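Local coordinates for PUA domain-containing protein (Pyrococcus horikoshii, PDB 3D79), which is of unknown function but carries a PUA domain and, as in relatives with this domain, probably binds RNA, at residues Lys19-Ile24 with Lys39-Lys44; Ser29-Glu34 with Asp72-Leu77; Pro76-Leu81 with Leu142-Ala147; Arg91-Arg96 with Phe130-Glu135. All blocks are in the same frame, centred on the assembly; numbering follows the deposited sequence.

Overall arrangement
From the N terminus, contact 1 closes first, bringing the residues that follow helix 34-40 back against the start of helix 18-32. Contact 2 begins within that loop, at the end of helix 18-32, and runs on to edge strand 73-76 of the antiparallel sheet, so contacts 1 and 2 cross along the chain. Contact 3 starts where contact 2 ends, sharing Pro76 and Leu77, and spans the longest interval, to strand 141-147 of the mixed sheet. Contact 4 lies within this span and pairs the approach to strand 96-99 with strand 130-135, the sheet neighbour of 141-147. Contacts 1 and 2 thus bind the Pre-PUA-like part together, and contact 3 joins it to the PUA part.

Contact 1: residues Lys19-Ile24 with Lys39-Lys44; sequences KDVKEI and KMLNKK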
loop_
_atom_site.group_PDB
_atom_site.type_symbol
_atom_site.label_atom_id
_atom_site.label_comp_id
_atom_site.label_asym_id
_atom_site.label_seq_id
_atom_site.Cartn_x
_atom_site.Cartn_y
_atom_site.Cartn_z
ATOM N N LYS A 19 4.503 -22.164 1.748
ATOM C CA LYS A 19 4.153 -21.668 3.078
ATOM C C LYS A 19 4.123 -20.135 3.094
ATOM O O LYS A 19 3.172 -19.527 3.600
ATOM C CB LYS A 19 5.137 -22.218 4.119
ATOM C CG LYS A 19 4.949 -21.673 5.535
ATOM C CD LYS A 19 6.152 -22.033 6.404
ATOM C CE LYS A 19 6.119 -21.296 7.737
ATOM N NZ LYS A 19 5.018 -21.778 8.622
ATOM N N ASP A 20 5.151 -19.516 2.517
ATOM C CA ASP A 20 5.215 -18.059 2.450
ATOM C C ASP A 20 4.129 -17.460 1.557
ATOM O O ASP A 20 3.538 -16.437 1.902
ATOM C CB ASP A 20 6.608 -17.588 2.032
ATOM C CG ASP A 20 7.656 -17.794 3.128
ATOM O OD1 ASP A 20 7.311 -18.294 4.219
ATOM O OD2 ASP A 20 8.831 -17.443 2.890
ATOM N N VAL A 21 3.851 -18.109 0.424
ATOM C CA VAL A 21 2.772 -17.666 -0.468
ATOM C C VAL A 21 1.434 -17.652 0.280
ATOM O O VAL A 21 0.683 -16.676 0.217
ATOM C CB VAL A 21 2.683 -18.545 -1.752
ATOM C CG1 VAL A 21 1.446 -18.197 -2.575
ATOM C CG2 VAL A 21 3.946 -18.387 -2.595
ATOM N N LYS A 22 1.154 -18.726 1.009
ATOM C CA LYS A 22 -0.092 -18.830 1.754
ATOM C C LYS A 22 -0.198 -17.752 2.831
ATOM O O LYS A 22 -1.277 -17.208 3.062
ATOM C CB LYS A 22 -0.254 -20.228 2.341
ATOM C CG LYS A 22 -0.553 -21.273 1.278
ATOM C CD LYS A 22 -0.762 -22.646 1.889
ATOM C CE LYS A 22 -1.102 -23.673 0.812
ATOM N NZ LYS A 22 -1.285 -25.026 1.427
ATOM N N GLU A 23 0.922 -17.438 3.474
ATOM C CA GLU A 23 0.921 -16.391 4.498
ATOM C C GLU A 23 0.672 -15.006 3.893
ATOM O O GLU A 23 -0.009 -14.182 4.504
ATOM C CB GLU A 23 2.205 -16.427 5.339
ATOM C CG GLU A 23 2.230 -15.483 6.566
ATOM C CD GLU A 23 0.957 -15.490 7.426
ATOM O OE1 GLU A 23 0.372 -16.570 7.708
ATOM O OE2 GLU A 23 0.554 -14.388 7.856
ATOM N N ILE A 24 1.200 -14.752 2.695
ATOM C CA ILE A 24 0.914 -13.490 2.002
ATOM C C ILE A 24 -0.582 -13.399 1.698
ATOM O O ILE A 24 -1.216 -12.383 1.968
ATOM C CB ILE A 24 1.778 -13.296 0.723
ATOM C CG1 ILE A 24 3.257 -13.127 1.099
ATOM C CG2 ILE A 24 1.279 -12.086 -0.089
ATOM C CD1 ILE A 24 4.217 -13.101 -0.092
ATOM N N LYS A 39 -7.512 -11.455 -6.408
ATOM C CA LYS A 39 -7.014 -10.943 -7.681
ATOM C C LYS A 39 -5.533 -10.569 -7.614
ATOM O O LYS A 39 -4.847 -10.584 -8.634
ATOM C CB LYS A 39 -7.863 -9.776 -8.188
ATOM C CG LYS A 39 -9.174 -10.230 -8.839
ATOM C CD LYS A 39 -9.788 -9.170 -9.769
ATOM C CE LYS A 39 -8.845 -8.748 -10.904
ATOM N NZ LYS A 39 -8.197 -9.884 -11.632
ATOM N N MET A 40 -5.038 -10.263 -6.415
ATOM C CA MET A 40 -3.626 -9.912 -6.246
ATOM C C MET A 40 -2.710 -11.129 -6.230
ATOM O O MET A 40 -1.578 -11.056 -6.699
ATOM C CB MET A 40 -3.409 -9.134 -4.954
ATOM C CG MET A 40 -4.004 -7.744 -4.941
ATOM S SD MET A 40 -3.850 -7.092 -3.275
ATOM C CE MET A 40 -4.469 -5.424 -3.500
ATOM N N LEU A 41 -3.196 -12.231 -5.665
ATOM C CA LEU A 41 -2.385 -13.440 -5.495
ATOM C C LEU A 41 -3.252 -14.664 -5.219
ATOM O O LEU A 41 -4.149 -14.630 -4.373
ATOM C CB LEU A 41 -1.392 -13.248 -4.337
ATOM C CG LEU A 41 -0.507 -14.426 -3.907
ATOM C CD1 LEU A 41 0.438 -14.846 -5.013
ATOM C CD2 LEU A 41 0.281 -14.092 -2.645
ATOM N N ASN A 42 -2.970 -15.756 -5.920
ATOM C CA ASN A 42 -3.592 -17.030 -5.582
ATOM C C ASN A 42 -2.536 -18.080 -5.292
ATOM O O ASN A 42 -1.369 -17.919 -5.674
ATOM C CB ASN A 42 -4.576 -17.486 -6.664
ATOM C CG ASN A 42 -3.898 -17.869 -7.946
ATOM O OD1 ASN A 42 -3.319 -18.957 -8.059
ATOM N ND2 ASN A 42 -3.982 -16.992 -8.945
ATOM N N LYS A 43 -2.946 -19.153 -4.621
ATOM C CA LYS A 43 -1.996 -20.138 -4.087
ATOM C C LYS A 43 -1.248 -20.941 -5.149
ATOM O O LYS A 43 -0.364 -21.730 -4.823
ATOM C CB LYS A 43 -2.686 -21.077 -3.093
ATOM C CG LYS A 43 -3.631 -22.081 -3.735
ATOM C CD LYS A 43 -4.332 -22.916 -2.684
ATOM C CE LYS A 43 -5.114 -24.042 -3.343
ATOM N NZ LYS A 43 -6.027 -24.705 -2.383
ATOM N N LYS A 44 -1.611 -20.744 -6.416
ATOM C CA LYS A 44 -0.957 -21.460 -7.511
ATOM C C LYS A 44 0.022 -20.593 -8.307
ATOM O O LYS A 44 0.710 -21.099 -9.191
ATOM C CB LYS A 44 -2.005 -22.097 -8.449
ATOM C CG LYS A 44 -3.033 -22.948 -7.705
ATOM C CD LYS A 44 -3.935 -23.767 -8.619
ATOM C CE LYS A 44 -5.069 -24.377 -7.801
ATOM N NZ LYS A 44 -5.990 -25.266 -8.569
#
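Ile24 on helix 18-32 faces Leu41, the first residue beyond helix 34-40 to leave helical geometry, with their CA atoms 8.2 Å apart, the shortest such separation between 19-24 and 39-44. The Leu41 side chain, its CG anti to the backbone N (chi1 176°), reaches across to the first helix and crosses Ile24 at about a right angle. Its CD2 presses on Ile24 CG2 at 3.4 Å, closer than an ordinary carbon contact, and also lies 3.9 Å from Val21 O. One helical turn back from Ile24, Val21 rests on the backbone that follows Leu41: its CG1 is 4.2 Å from Lys43 CA and just as far from Asn42 O. That backbone is bent by Asn42, whose OD1 accepts a 3.0 Å hydrogen bond from Lys44 N. On the exposed side of the helix the ammonium groups of Lys22 and Lys43 come near without touching, NZ to NZ 6.1 Å, and may repel each other mildly. Leu16 and Val47 also cover Val21, continuing the apolar layer toward the sheet. Two successive helices are thus closed by the exit of the second, which turns away through an Asx turn toward strand 47-51 of the Pre-PUA-like domain.

Contact 2: residues Ser29-Glu34 with Asp72-Leu77; sequences SQMFGE and DLIFPL
Met31 and Phe32, neighbours on the last turn of helix 18-32, meet the Phe75 ring in different ways. Met31 comes in at the edge, its SD in the plane of the ring and 3.6 Å from Phe75 CD1, a Met-aromatic contact. A bend at chi3 (-71°) places the Met31 methyl CE 3.6 Å from Ile74 O, with Ile74 CD1 a little farther off. The Phe32 ring meets Phe75 obliquely, planes 34° apart, the two side chains crossing at about a right angle; Phe32 CZ lies 3.6 Å from Phe75 CE1. Phe32 also reaches tip to tip toward Pro76, its CE2 3.8 Å from Pro76 CD at the ring edge. The same CD sits over one face of Phe75, 3.3 Å above the plane and toward the rim. An alanine at Phe75 would probably leave Met31 SD and Phe32 CZ without their aromatic partner and open a gap between helix and strand. Beyond the contact, Phe75 meets the Phe130 ring, while Gln27 hydrogen-bonds to Asp72 O and Ile74 N. Across 29-34 and 72-77 themselves, cohesion comes from dispersion and the polarisable sulfur, consistent with attraction that depends on close fit more than on direction.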
loop_
_atom_site.group_PDB
_atom_site.type_symbol
_atom_site.label_atom_id
_atom_site.label_comp_id
_atom_site.label_asym_id
_atom_site.label_seq_id
_atom_site.Cartn_x
_atom_site.Cartn_y
_atom_site.Cartn_z
ATOM N N SER A 29 -5.837 -11.047 2.605
ATOM C CA SER A 29 -7.246 -11.325 2.873
ATOM C C SER A 29 -7.749 -10.597 4.117
ATOM O O SER A 29 -8.873 -10.095 4.135
ATOM C CB SER A 29 -7.489 -12.833 2.988
ATOM O OG SER A 29 -7.242 -13.468 1.738
ATOM N N GLN A 30 -6.911 -10.529 5.146
ATOM C CA GLN A 30 -7.280 -9.807 6.358
ATOM C C GLN A 30 -7.406 -8.309 6.085
ATOM O O GLN A 30 -8.351 -7.663 6.545
ATOM C CB GLN A 30 -6.272 -10.052 7.476
ATOM C CG GLN A 30 -6.703 -9.435 8.802
ATOM C CD GLN A 30 -5.644 -9.562 9.869
ATOM O OE1 GLN A 30 -4.550 -9.015 9.741
ATOM N NE2 GLN A 30 -5.969 -10.277 10.945
ATOM N N MET A 31 -6.457 -7.775 5.324
ATOM C CA MET A 31 -6.401 -6.339 5.051
ATOM C C MET A 31 -7.477 -5.870 4.077
ATOM O O MET A 31 -8.141 -4.859 4.325
ATOM C CB MET A 31 -5.020 -5.958 4.524
ATOM C CG MET A 31 -3.899 -6.157 5.536
ATOM S SD MET A 31 -2.338 -5.459 4.980
ATOM C CE MET A 31 -1.880 -6.590 3.659
ATOM N N PHE A 32 -7.655 -6.605 2.977
ATOM C CA PHE A 32 -8.501 -6.145 1.865
ATOM C C PHE A 32 -9.787 -6.935 1.661
ATOM O O PHE A 32 -10.645 -6.541 0.865
ATOM C CB PHE A 32 -7.703 -6.165 0.566
ATOM C CG PHE A 32 -6.534 -5.234 0.573
ATOM C CD1 PHE A 32 -6.726 -3.858 0.476
ATOM C CD2 PHE A 32 -5.238 -5.728 0.677
ATOM C CE1 PHE A 32 -5.643 -2.983 0.486
ATOM C CE2 PHE A 32 -4.150 -4.864 0.681
ATOM C CZ PHE A 32 -4.354 -3.489 0.591
ATOM N N GLY A 33 -9.910 -8.052 2.368
ATOM C CA GLY A 33 -10.995 -8.983 2.117
ATOM C C GLY A 33 -10.564 -9.979 1.063
ATOM O O GLY A 33 -9.713 -9.683 0.218
ATOM N N GLU A 34 -11.168 -11.162 1.107
ATOM C CA GLU A 34 -10.775 -12.267 0.238
ATOM C C GLU A 34 -10.928 -11.939 -1.253
ATOM O O GLU A 34 -10.120 -12.386 -2.064
ATOM C CB GLU A 34 -11.541 -13.543 0.633
ATOM C CG GLU A 34 -11.008 -14.841 0.022
ATOM C CD GLU A 34 -11.530 -15.083 -1.383
ATOM O OE1 GLU A 34 -12.650 -14.616 -1.691
ATOM O OE2 GLU A 34 -10.823 -15.735 -2.182
ATOM N N ASP A 72 8.539 -10.009 7.823
ATOM C CA ASP A 72 7.574 -11.004 7.364
ATOM C C ASP A 72 6.240 -10.380 6.955
ATOM O O ASP A 72 5.288 -11.102 6.633
ATOM C CB ASP A 72 7.373 -12.105 8.418
ATOM C CG ASP A 72 6.611 -11.625 9.642
ATOM O OD1 ASP A 72 5.870 -12.439 10.237
ATOM O OD2 ASP A 72 6.751 -10.445 10.018
ATOM N N LEU A 73 6.183 -9.048 6.939
ATOM C CA LEU A 73 4.940 -8.339 6.615
ATOM C C LEU A 73 4.959 -7.743 5.214
ATOM O O LEU A 73 5.945 -7.130 4.805
ATOM C CB LEU A 73 4.649 -7.238 7.642
ATOM C CG LEU A 73 4.417 -7.647 9.102
ATOM C CD1 LEU A 73 4.127 -6.409 9.937
ATOM C CD2 LEU A 73 3.290 -8.661 9.242
ATOM N N ILE A 74 3.854 -7.924 4.491
ATOM C CA ILE A 74 3.759 -7.452 3.115
ATOM C C ILE A 74 2.662 -6.398 2.932
ATOM O O ILE A 74 1.740 -6.279 3.749
ATOM C CB ILE A 74 3.549 -8.626 2.092
ATOM C CG1 ILE A 74 2.270 -9.413 2.387
ATOM C CG2 ILE A 74 4.745 -9.572 2.097
ATOM C CD1 ILE A 74 1.019 -8.826 1.784
ATOM N N PHE A 75 2.780 -5.643 1.846
ATOM C CA PHE A 75 1.741 -4.704 1.433
ATOM C C PHE A 75 1.920 -4.403 -0.051
ATOM O O PHE A 75 3.043 -4.417 -0.545
ATOM C CB PHE A 75 1.805 -3.405 2.242
ATOM C CG PHE A 75 0.520 -2.622 2.224
ATOM C CD1 PHE A 75 -0.600 -3.085 2.912
ATOM C CD2 PHE A 75 0.425 -1.422 1.518
ATOM C CE1 PHE A 75 -1.795 -2.377 2.896
ATOM C CE2 PHE A 75 -0.765 -0.705 1.498
ATOM C CZ PHE A 75 -1.879 -1.181 2.189
ATOM N N PRO A 76 0.815 -4.160 -0.782
ATOM C CA PRO A 76 0.990 -3.806 -2.194
ATOM C C PRO A 76 1.913 -2.612 -2.447
ATOM O O PRO A 76 1.878 -1.624 -1.708
ATOM C CB PRO A 76 -0.437 -3.460 -2.648
ATOM C CG PRO A 76 -1.306 -4.252 -1.745
ATOM C CD PRO A 76 -0.614 -4.238 -0.412
ATOM N N LEU A 77 2.723 -2.715 -3.495
ATOM C CA LEU A 77 3.541 -1.598 -3.967
ATOM C C LEU A 77 2.671 -0.499 -4.562
ATOM O O LEU A 77 1.527 -0.745 -4.960
ATOM C CB LEU A 77 4.527 -2.071 -5.038
ATOM C CG LEU A 77 5.617 -3.054 -4.600
ATOM C CD1 LEU A 77 6.282 -3.655 -5.814
ATOM C CD2 LEU A 77 6.647 -2.377 -3.691
#

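Contact 3: residues Pro76-Leu81 with Leu142-Ala147; sequences PLVIAL and LAIGIA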
loop_
_atom_site.group_PDB
_atom_site.type_symbol
_atom_site.label_atom_id
_atom_site.label_comp_id
_atom_site.label_asym_id
_atom_site.label_seq_id
_atom_site.Cartn_x
_atom_site.Cartn_y
_atom_site.Cartn_z
ATOM N N PRO A 76 0.815 -4.160 -0.782
ATOM C CA PRO A 76 0.990 -3.806 -2.194
ATOM C C PRO A 76 1.913 -2.612 -2.447
ATOM O O PRO A 76 1.878 -1.624 -1.708
ATOM C CB PRO A 76 -0.437 -3.460 -2.648
ATOM C CG PRO A 76 -1.306 -4.252 -1.745
ATOM C CD PRO A 76 -0.614 -4.238 -0.412
ATOM N N LEU A 77 2.723 -2.715 -3.495
ATOM C CA LEU A 77 3.541 -1.598 -3.967
ATOM C C LEU A 77 2.671 -0.499 -4.562
ATOM O O LEU A 77 1.527 -0.745 -4.960
ATOM C CB LEU A 77 4.527 -2.071 -5.038
ATOM C CG LEU A 77 5.617 -3.054 -4.600
ATOM C CD1 LEU A 77 6.282 -3.655 -5.814
ATOM C CD2 LEU A 77 6.647 -2.377 -3.691
ATOM N N VAL A 78 3.218 0.713 -4.635
ATOM C CA VAL A 78 2.504 1.824 -5.275
ATOM C C VAL A 78 2.194 1.500 -6.744
ATOM O O VAL A 78 1.084 1.782 -7.211
ATOM C CB VAL A 78 3.237 3.189 -5.106
ATOM C CG1 VAL A 78 2.470 4.310 -5.806
ATOM C CG2 VAL A 78 3.368 3.525 -3.623
ATOM N N ILE A 79 3.147 0.895 -7.455
ATOM C CA ILE A 79 2.916 0.496 -8.856
ATOM C C ILE A 79 1.752 -0.498 -8.991
ATOM O O ILE A 79 0.907 -0.356 -9.891
ATOM C CB ILE A 79 4.209 -0.009 -9.578
ATOM C CG1 ILE A 79 3.964 -0.173 -11.089
ATOM C CG2 ILE A 79 4.725 -1.304 -8.974
ATOM C CD1 ILE A 79 3.502 1.105 -11.784
ATOM N N ALA A 80 1.693 -1.478 -8.085
ATOM C CA ALA A 80 0.609 -2.465 -8.073
ATOM C C ALA A 80 -0.753 -1.792 -7.872
ATOM O O ALA A 80 -1.727 -2.100 -8.572
ATOM C CB ALA A 80 0.850 -3.511 -7.000
ATOM N N LEU A 81 -0.808 -0.865 -6.916
ATOM C CA LEU A 81 -2.024 -0.104 -6.660
ATOM C C LEU A 81 -2.359 0.831 -7.823
ATOM O O LEU A 81 -3.537 1.072 -8.110
ATOM C CB LEU A 81 -1.893 0.683 -5.352
ATOM C CG LEU A 81 -1.809 -0.186 -4.088
ATOM C CD1 LEU A 81 -1.427 0.666 -2.884
ATOM C CD2 LEU A 81 -3.109 -0.942 -3.816
ATOM N N LEU A 142 -0.529 7.424 -4.139
ATOM C CA LEU A 142 0.660 8.251 -4.001
ATOM C C LEU A 142 1.710 7.549 -3.155
ATOM O O LEU A 142 2.910 7.765 -3.330
ATOM C CB LEU A 142 0.313 9.573 -3.309
ATOM C CG LEU A 142 -0.880 10.384 -3.810
ATOM C CD1 LEU A 142 -1.092 11.579 -2.903
ATOM C CD2 LEU A 142 -0.657 10.825 -5.252
ATOM N N ALA A 143 1.249 6.718 -2.228
ATOM C CA ALA A 143 2.130 6.206 -1.178
ATOM C C ALA A 143 1.502 5.065 -0.401
ATOM O O ALA A 143 0.292 4.851 -0.453
ATOM C CB ALA A 143 2.496 7.336 -0.209
ATOM N N ILE A 144 2.350 4.349 0.333
ATOM C CA ILE A 144 1.897 3.383 1.316
ATOM C C ILE A 144 2.606 3.690 2.629
ATOM O O ILE A 144 3.672 4.327 2.632
ATOM C CB ILE A 144 2.138 1.910 0.875
ATOM C CG1 ILE A 144 3.623 1.635 0.617
ATOM C CG2 ILE A 144 1.309 1.580 -0.386
ATOM C CD1 ILE A 144 3.969 0.148 0.535
ATOM N N GLY A 145 2.012 3.256 3.732
ATOM C CA GLY A 145 2.589 3.550 5.040
ATOM C C GLY A 145 1.863 2.934 6.210
ATOM O O GLY A 145 1.042 2.027 6.054
ATOM N N ILE A 146 2.188 3.441 7.395
ATOM C CA ILE A 146 1.640 2.945 8.641
ATOM C C ILE A 146 0.759 4.016 9.262
ATOM O O ILE A 146 1.186 5.169 9.421
ATOM C CB ILE A 146 2.768 2.573 9.639
ATOM C CG1 ILE A 146 3.730 1.566 8.998
ATOM C CG2 ILE A 146 2.173 2.042 10.950
ATOM C CD1 ILE A 146 4.960 1.243 9.835
ATOM N N ALA A 147 -0.467 3.629 9.605
ATOM C CA ALA A 147 -1.412 4.529 10.256
ATOM C C ALA A 147 -0.929 4.919 11.647
ATOM O O ALA A 147 -0.544 4.060 12.444
ATOM C CB ALA A 147 -2.771 3.884 10.350
#
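Ile144 turns its side chain to meet Pro76 and Leu81 through a chi1 of 59°, which sets CG1 between the backbone N and the carbonyl carbon and swings CG2 anti to that carbon. From this position CG2 lies 3.5 Å from Pro76 O and 3.8 Å from Leu81 CD1. Ile144 CD1 approaches the same carbonyl oxygen, also at 3.5 Å. Two branches of one isoleucine therefore cover Pro76 O, a buried polar atom that finds no hydrogen-bonding partner in the model. Leu81 meets Ile144 obliquely, branch against branch. Val78 uses CG2, the methyl anti to its carbonyl carbon and beside the backbone N: it sits 3.8 Å from Ala143 CA and touches the strand backbone more than any side chain. The two backbones are close here, with Val78 CA 6.0 Å from Ala143 CA. At this point the strand is irregular, since Leu142 and Ala143 both face Val133 in a classic beta bulge. Leu77 occupies the N-cap position of the helix, and its O accepts the backbone bond from Leu81 N at 3.0 Å. The first turn of helix 78-84, in the Pre-PUA-like range, is thereby set against strand 141-147 of the PUA domain. His167 of strand 167-168 and Trp174 of helix 172-177 pack on Val78, and Phe132 of strand 130-135 touches both Leu81 and Ile144.

Contact 4: residues Arg91-Arg96 with Phe130-Glu135; sequences RKWPRR and FVFVVE
Arg95 binds the strand at both its side chain and its backbone. Its NH1 donates to Phe130 O at 2.9 Å with an N-H...O angle of 154°; the oxygen lies in the guanidinium plane, and the donor meets a lone pair in the carbonyl plane. The same NH1 gives a second bond to a water, 2.9 Å away, that also accepts from Phe130 N. A bend at chi2 (-59°) brings Arg95 CD to 3.5 Å from Phe130 O. Two residues along the strand, Phe132 N donates to Arg95 O at 3.0 Å, which starts the parallel pairing of Arg96 with Phe132. The approach is shaped by a type II turn from Trp93 to Arg96, whose ends are joined by Arg96 NH1 donating to Trp93 O at 2.8 Å from above the carbonyl plane; Arg96 NE forms a salt bridge with Asp120. Under the turn lies the Phe132 ring. Arg96 CA covers one face in a CH-pi contact, 19° off the ring normal, while Trp93 CB and Pro94 O line the edge, the oxygen 3.2 Å from Phe132 CE2. An alanine at Arg95 would probably leave Phe130 O without its guanidinium donor and the water less firmly held. Directional bonds thus fix the register of the incoming chain on strand 130-135, and the buried phenyl ring fills the underside of the turn.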
loop_
_atom_site.group_PDB
_atom_site.type_symbol
_atom_site.label_atom_id
_atom_site.label_comp_id
_atom_site.label_asym_id
_atom_site.label_seq_id
_atom_site.Cartn_x
_atom_site.Cartn_y
_atom_site.Cartn_z
ATOM N N ARG A 91 -10.671 4.926 -4.212
ATOM C CA ARG A 91 -11.244 5.860 -3.240
ATOM C C ARG A 91 -12.314 5.204 -2.362
ATOM O O ARG A 91 -12.789 5.814 -1.403
ATOM C CB ARG A 91 -11.809 7.108 -3.925
ATOM C CG ARG A 91 -10.775 7.957 -4.678
ATOM C CD ARG A 91 -11.439 8.978 -5.591
ATOM N NE ARG A 91 -12.735 8.495 -6.043
ATOM C CZ ARG A 91 -13.908 8.886 -5.547
ATOM N NH1 ARG A 91 -13.967 9.807 -4.596
ATOM N NH2 ARG A 91 -15.026 8.350 -6.010
ATOM N N LYS A 92 -12.688 3.965 -2.686
ATOM C CA LYS A 92 -13.664 3.232 -1.884
ATOM C C LYS A 92 -13.135 1.919 -1.296
ATOM O O LYS A 92 -13.904 1.109 -0.775
ATOM C CB LYS A 92 -14.953 3.010 -2.694
ATOM C CG LYS A 92 -15.679 4.303 -3.051
ATOM C CD LYS A 92 -16.277 4.961 -1.806
ATOM C CE LYS A 92 -16.793 6.358 -2.094
ATOM N NZ LYS A 92 -17.647 6.832 -0.964
ATOM N N TRP A 93 -11.817 1.732 -1.352
ATOM C CA TRP A 93 -11.167 0.488 -0.917
ATOM C C TRP A 93 -10.858 0.427 0.578
ATOM O O TRP A 93 -10.729 1.470 1.236
ATOM C CB TRP A 93 -9.869 0.279 -1.701
ATOM C CG TRP A 93 -9.994 -0.616 -2.900
ATOM C CD1 TRP A 93 -11.085 -0.763 -3.716
ATOM C CD2 TRP A 93 -8.970 -1.453 -3.445
ATOM N NE1 TRP A 93 -10.806 -1.660 -4.721
ATOM C CE2 TRP A 93 -9.513 -2.093 -4.582
ATOM C CE3 TRP A 93 -7.641 -1.725 -3.082
ATOM C CZ2 TRP A 93 -8.777 -2.998 -5.358
ATOM C CZ3 TRP A 93 -6.909 -2.626 -3.856
ATOM C CH2 TRP A 93 -7.482 -3.249 -4.980
ATOM N N PRO A 94 -10.714 -0.798 1.121
ATOM C CA PRO A 94 -10.226 -0.934 2.485
ATOM C C PRO A 94 -8.795 -0.420 2.585
ATOM O O PRO A 94 -8.050 -0.449 1.591
ATOM C CB PRO A 94 -10.242 -2.450 2.740
ATOM C CG PRO A 94 -11.016 -3.051 1.635
ATOM C CD PRO A 94 -10.975 -2.106 0.486
ATOM N N ARG A 95 -8.442 0.056 3.776
ATOM C CA ARG A 95 -7.105 0.577 4.105
ATOM C C ARG A 95 -6.724 1.857 3.358
ATOM O O ARG A 95 -5.554 2.230 3.322
ATOM C CB ARG A 95 -6.015 -0.490 3.925
ATOM C CG ARG A 95 -6.194 -1.738 4.781
ATOM C CD ARG A 95 -6.217 -1.404 6.273
ATOM N NE ARG A 95 -6.313 -2.595 7.119
ATOM C CZ ARG A 95 -5.276 -3.300 7.566
ATOM N NH1 ARG A 95 -4.029 -2.963 7.246
ATOM N NH2 ARG A 95 -5.495 -4.363 8.331
ATOM N N ARG A 96 -7.717 2.529 2.781
ATOM C CA ARG A 96 -7.493 3.778 2.061
ATOM C C ARG A 96 -7.353 4.977 2.990
ATOM O O ARG A 96 -8.006 5.072 4.037
ATOM C CB ARG A 96 -8.639 4.055 1.073
ATOM C CG ARG A 96 -9.875 4.642 1.738
ATOM C CD ARG A 96 -11.032 4.806 0.764
ATOM N NE ARG A 96 -12.250 5.229 1.455
ATOM C CZ ARG A 96 -13.079 4.410 2.100
ATOM N NH1 ARG A 96 -12.835 3.103 2.158
ATOM N NH2 ARG A 96 -14.155 4.900 2.706
ATOM N N PHE A 130 -1.048 -1.109 8.088
ATOM C CA PHE A 130 -0.573 -0.687 6.776
ATOM C C PHE A 130 -1.736 -0.028 6.048
ATOM O O PHE A 130 -2.859 -0.535 6.076
ATOM C CB PHE A 130 -0.149 -1.890 5.936
ATOM C CG PHE A 130 1.263 -2.340 6.152
ATOM C CD1 PHE A 130 2.313 -1.426 6.199
ATOM C CD2 PHE A 130 1.547 -3.695 6.264
ATOM C CE1 PHE A 130 3.627 -1.858 6.380
ATOM C CE2 PHE A 130 2.850 -4.138 6.445
ATOM C CZ PHE A 130 3.896 -3.216 6.500
ATOM N N VAL A 131 -1.463 1.095 5.392
ATOM C CA VAL A 131 -2.489 1.808 4.628
ATOM C C VAL A 131 -1.911 2.259 3.291
ATOM O O VAL A 131 -0.695 2.310 3.123
ATOM C CB VAL A 131 -3.041 3.046 5.397
ATOM C CG1 VAL A 131 -3.801 2.614 6.666
ATOM C CG2 VAL A 131 -1.930 4.053 5.718
ATOM N N PHE A 132 -2.778 2.575 2.329
ATOM C CA PHE A 132 -2.318 3.284 1.144
ATOM C C PHE A 132 -2.960 4.660 1.078
ATOM O O PHE A 132 -4.020 4.892 1.667
ATOM C CB PHE A 132 -2.565 2.499 -0.157
ATOM C CG PHE A 132 -4.012 2.360 -0.517
ATOM C CD1 PHE A 132 -4.629 3.296 -1.339
ATOM C CD2 PHE A 132 -4.762 1.291 -0.033
ATOM C CE1 PHE A 132 -5.978 3.179 -1.663
ATOM C CE2 PHE A 132 -6.107 1.161 -0.363
ATOM C CZ PHE A 132 -6.711 2.110 -1.177
ATOM N N VAL A 133 -2.299 5.558 0.356
ATOM C CA VAL A 133 -2.710 6.948 0.247
ATOM C C VAL A 133 -3.093 7.209 -1.202
ATOM O O VAL A 133 -2.318 6.913 -2.105
ATOM C CB VAL A 133 -1.567 7.903 0.661
ATOM C CG1 VAL A 133 -2.043 9.356 0.643
ATOM C CG2 VAL A 133 -1.025 7.527 2.047
ATOM N N VAL A 134 -4.291 7.752 -1.414
ATOM C CA VAL A 134 -4.758 8.082 -2.767
ATOM C C VAL A 134 -5.294 9.501 -2.806
ATOM O O VAL A 134 -5.841 9.978 -1.813
ATOM C CB VAL A 134 -5.867 7.113 -3.267
ATOM C CG1 VAL A 134 -5.255 5.793 -3.703
ATOM C CG2 VAL A 134 -6.946 6.915 -2.202
ATOM N N GLU A 135 -5.154 10.161 -3.952
ATOM C CA GLU A 135 -5.703 11.507 -4.122
ATOM C C GLU A 135 -7.136 11.436 -4.642
ATOM O O GLU A 135 -7.483 10.526 -5.392
ATOM C CB GLU A 135 -4.808 12.391 -5.004
ATOM C CG GLU A 135 -4.363 11.796 -6.339
ATOM C CD GLU A 135 -5.430 11.866 -7.428
ATOM O OE1 GLU A 135 -5.471 10.951 -8.272
ATOM O OE2 GLU A 135 -6.233 12.827 -7.434
HETATM O O HOH W 1 -1.619 -3.973 8.583
#